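Local coordinates for peptidase M28 (Shewanella amazonensis SB2B, PDB 3IIB), which is a dinuclear zinc enzyme of peptidase family M28, probably acting as a carboxypeptidase or dipeptidase, at residues Ser107-Arg112 and Asp216-Ile221. Residues are numbered along the deposited sequence; the frame is centred on the assembly and turned at random. Where two conformers were deposited one is given.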
ATOM      1  N   SER A 107      21.472  14.361   9.735  1.00 10.54           N
ATOM      2  CA  SER A 107      20.785  13.871  10.932  0.60 10.96           C
ATOM      3  C   SER A 107      20.459  15.114  11.766  1.00 10.90           C
ATOM      4  O   SER A 107      21.324  15.954  11.956  1.00 13.31           O
ATOM      5  CB  SER A 107      21.683  12.920  11.727  0.60 11.39           C
ATOM      6  OG  SER A 107      22.052  11.776  10.965  0.60 10.24           O
ATOM      7  N   ALA A 108      19.228  15.232  12.250  1.00  7.01           N
ATOM      8  CA  ALA A 108      18.791  16.444  12.926  1.00  6.90           C
ATOM      9  C   ALA A 108      17.562  16.191  13.737  1.00  7.62           C
ATOM     10  O   ALA A 108      16.764  15.309  13.397  1.00  7.06           O
ATOM     11  CB  ALA A 108      18.486  17.557  11.908  1.00  6.42           C
ATOM     12  N   THR A 109      17.385  17.012  14.770  1.00  8.58           N
ATOM     13  CA  THR A 109      16.136  17.065  15.538  1.00  8.28           C
ATOM     14  C   THR A 109      15.053  17.707  14.700  1.00  8.69           C
ATOM     15  O   THR A 109      15.310  18.663  13.958  1.00  8.79           O
ATOM     16  CB  THR A 109      16.358  17.877  16.813  1.00  9.37           C
ATOM     17  OG1 THR A 109      17.378  17.214  17.562  1.00 10.21           O
ATOM     18  CG2 THR A 109      15.083  18.016  17.650  1.00  8.54           C
ATOM     19  N   ILE A 110      13.840  17.181  14.778  1.00  8.67           N
ATOM     20  CA  ILE A 110      12.718  17.770  14.054  1.00  7.60           C
ATOM     21  C   ILE A 110      11.894  18.708  14.928  1.00  8.77           C
ATOM     22  O   ILE A 110      11.983  18.666  16.162  1.00  9.88           O
ATOM     23  CB  ILE A 110      11.799  16.673  13.404  1.00  8.61           C
ATOM     24  CG1 ILE A 110      11.008  15.931  14.456  1.00 12.68           C
ATOM     25  CG2 ILE A 110      12.619  15.689  12.529  1.00  7.84           C
ATOM     26  CD1 ILE A 110       9.912  15.087  13.908  1.00 12.57           C
ATOM     27  N   VAL A 111      11.132  19.576  14.279  1.00  6.87           N
ATOM     28  CA  VAL A 111      10.117  20.401  14.917  1.00  8.36           C
ATOM     29  C   VAL A 111       8.843  20.225  14.114  1.00  7.40           C
ATOM     30  O   VAL A 111       8.841  20.412  12.903  1.00  6.45           O
ATOM     31  CB  VAL A 111      10.497  21.905  14.999  1.00  8.99           C
ATOM     32  CG1 VAL A 111       9.373  22.707  15.726  1.00  5.76           C
ATOM     33  CG2 VAL A 111      11.832  22.106  15.682  1.00  6.58           C
ATOM     34  N   ARG A 112       7.768  19.863  14.803  1.00  5.52           N
ATOM     35  CA  ARG A 112       6.500  19.568  14.178  1.00  7.61           C
ATOM     36  C   ARG A 112       5.617  20.812  14.067  1.00  7.42           C
ATOM     37  O   ARG A 112       5.514  21.592  15.004  1.00  8.09           O
ATOM     38  CB  ARG A 112       5.744  18.504  14.997  1.00  6.84           C
ATOM     39  CG  ARG A 112       4.415  18.090  14.388  1.00  5.04           C
ATOM     40  CD  ARG A 112       3.624  17.151  15.322  1.00  6.84           C
ATOM     41  NE  ARG A 112       2.278  16.949  14.784  1.00  6.43           N
ATOM     42  CZ  ARG A 112       1.317  17.879  14.770  1.00  7.02           C
ATOM     43  NH1 ARG A 112       1.498  19.054  15.365  1.00  9.96           N
ATOM     44  NH2 ARG A 112       0.135  17.622  14.207  1.00  7.40           N
ATOM     45  N   ASP A 216       6.396  13.312  24.875  1.00 13.14           N
ATOM     46  CA  ASP A 216       7.228  14.419  25.343  0.50 12.95           C
ATOM     47  C   ASP A 216       8.703  14.096  25.112  1.00 12.94           C
ATOM     48  O   ASP A 216       9.557  14.428  25.916  1.00 13.67           O
ATOM     49  CB  ASP A 216       6.929  14.760  26.811  0.50 13.35           C
ATOM     50  CG  ASP A 216       5.478  15.162  27.037  0.50 15.89           C
ATOM     51  OD1 ASP A 216       4.919  15.901  26.198  0.50 22.93           O
ATOM     52  OD2 ASP A 216       4.896  14.743  28.067  0.50 25.81           O
ATOM     53  N   LYS A 217       8.977  13.440  23.986  1.00 11.28           N
ATOM     54  CA  LYS A 217      10.327  13.164  23.544  1.00 11.51           C
ATOM     55  C   LYS A 217      10.606  14.011  22.302  1.00 10.65           C
ATOM     56  O   LYS A 217       9.722  14.232  21.483  1.00 11.25           O
ATOM     57  CB  LYS A 217      10.500  11.690  23.208  1.00 13.95           C
ATOM     58  CG  LYS A 217      10.343  10.751  24.383  1.00 18.41           C
ATOM     59  CD  LYS A 217      11.360  11.038  25.476  1.00 25.78           C
ATOM     60  CE  LYS A 217      10.844  10.607  26.857  1.00 34.59           C
ATOM     61  NZ  LYS A 217      10.789   9.136  26.975  1.00 35.95           N
ATOM     62  N   GLU A 218      11.837  14.497  22.181  1.00 10.06           N
ATOM     63  CA  GLU A 218      12.316  15.000  20.887  1.00 12.18           C
ATOM     64  C   GLU A 218      12.665  13.850  19.942  1.00  9.66           C
ATOM     65  O   GLU A 218      13.210  12.832  20.371  1.00 10.87           O
ATOM     66  CB  GLU A 218      13.530  15.905  21.080  1.00 12.84           C
ATOM     67  CG  GLU A 218      13.123  17.194  21.812  1.00 17.42           C
ATOM     68  CD  GLU A 218      14.194  18.252  21.811  1.00 23.53           C
ATOM     69  OE1 GLU A 218      15.385  17.902  21.893  1.00 29.43           O
ATOM     70  OE2 GLU A 218      13.830  19.434  21.728  1.00 39.52           O
ATOM     71  N   VAL A 219      12.350  14.034  18.666  1.00  6.50           N
ATOM     72  CA  VAL A 219      12.630  13.052  17.621  1.00  4.57           C
ATOM     73  C   VAL A 219      13.745  13.583  16.744  1.00  6.05           C
ATOM     74  O   VAL A 219      13.749  14.771  16.313  1.00  7.05           O
ATOM     75  CB  VAL A 219      11.370  12.767  16.781  1.00  6.65           C
ATOM     76  CG1 VAL A 219      11.667  11.828  15.564  1.00  5.10           C
ATOM     77  CG2 VAL A 219      10.263  12.235  17.702  1.00  6.07           C
ATOM     78  N   VAL A 220      14.714  12.708  16.528  1.00  5.26           N
ATOM     79  CA  VAL A 220      15.849  12.955  15.664  1.00  3.75           C
ATOM     80  C   VAL A 220      15.750  11.987  14.533  1.00  6.62           C
ATOM     81  O   VAL A 220      15.513  10.793  14.769  1.00  6.95           O
ATOM     82  CB  VAL A 220      17.166  12.702  16.455  1.00  6.55           C
ATOM     83  CG1 VAL A 220      18.424  12.874  15.551  1.00  9.91           C
ATOM     84  CG2 VAL A 220      17.212  13.584  17.708  1.00  7.04           C
ATOM     85  N   ILE A 221      15.961  12.455  13.307  1.00  7.99           N
ATOM     86  CA  ILE A 221      15.912  11.582  12.134  1.00  7.36           C
ATOM     87  C   ILE A 221      17.226  11.661  11.360  1.00  8.09           C
ATOM     88  O   ILE A 221      17.995  12.610  11.525  1.00  9.65           O
ATOM     89  CB  ILE A 221      14.698  11.890  11.211  1.00  7.66           C
ATOM     90  CG1 ILE A 221      14.828  13.232  10.483  1.00  6.51           C
ATOM     91  CG2 ILE A 221      13.388  11.840  12.034  1.00  3.87           C
ATOM     92  CD1 ILE A 221      13.762  13.406   9.389  1.00  7.82           C
TER
HETATM   93  O   HOH W   1      16.925  16.555  20.167  1.00 16.11           O
HETATM   94  O   HOH W   2      11.521  16.654  18.126  1.00 10.84           O
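Val219 O receives both Ile110 N and the weaker CA-H of Thr109; the amide bond, 2.9 Å between Ile110 N and Val219 O, is nearly straight, with 169° at the hydrogen. This is the fraying end of an antiparallel beta ladder in a mixed sheet, where strand 220-242 begins against strand 106-113, remote from the zinc site. Ala108 and Ile221 form a hydrogen-bonded pair: Ala108 N lies 3.0 Å from Ile221 O, and Ile221 N returns the bond to Ala108 O at 3.0 Å. The non-hydrogen-bonded pair follows, with Thr109 OG1 3.6 Å from Val220 CG2. Farther along, a water enters the ladder, donating to Ile110 O at 2.8 Å and accepting from Val219 N at 2.8 Å, so it bridges the two backbones where they have separated. Apolar packing centres on Ile110, whose CG1 stands between the backbone N and the carbonyl carbon (chi1 71°) and comes 3.9 Å from Val219 CB; the two side chains lie side by side, pointing the same way. Its other branch, CG2, approaches Ile221 CG1 at 3.9 Å, those side chains crossing at about a right angle. Ile209 of helix 203-213 and Phe133 of strand 131-134 also touch Ile110. An alanine here would probably open a gap between Val219 and Ile221, since the branches that reach both are removed. A second water links the side chains of Thr109 and Glu218, hydrogen-bonded to OG1 of the former and donating to OE1 of the latter.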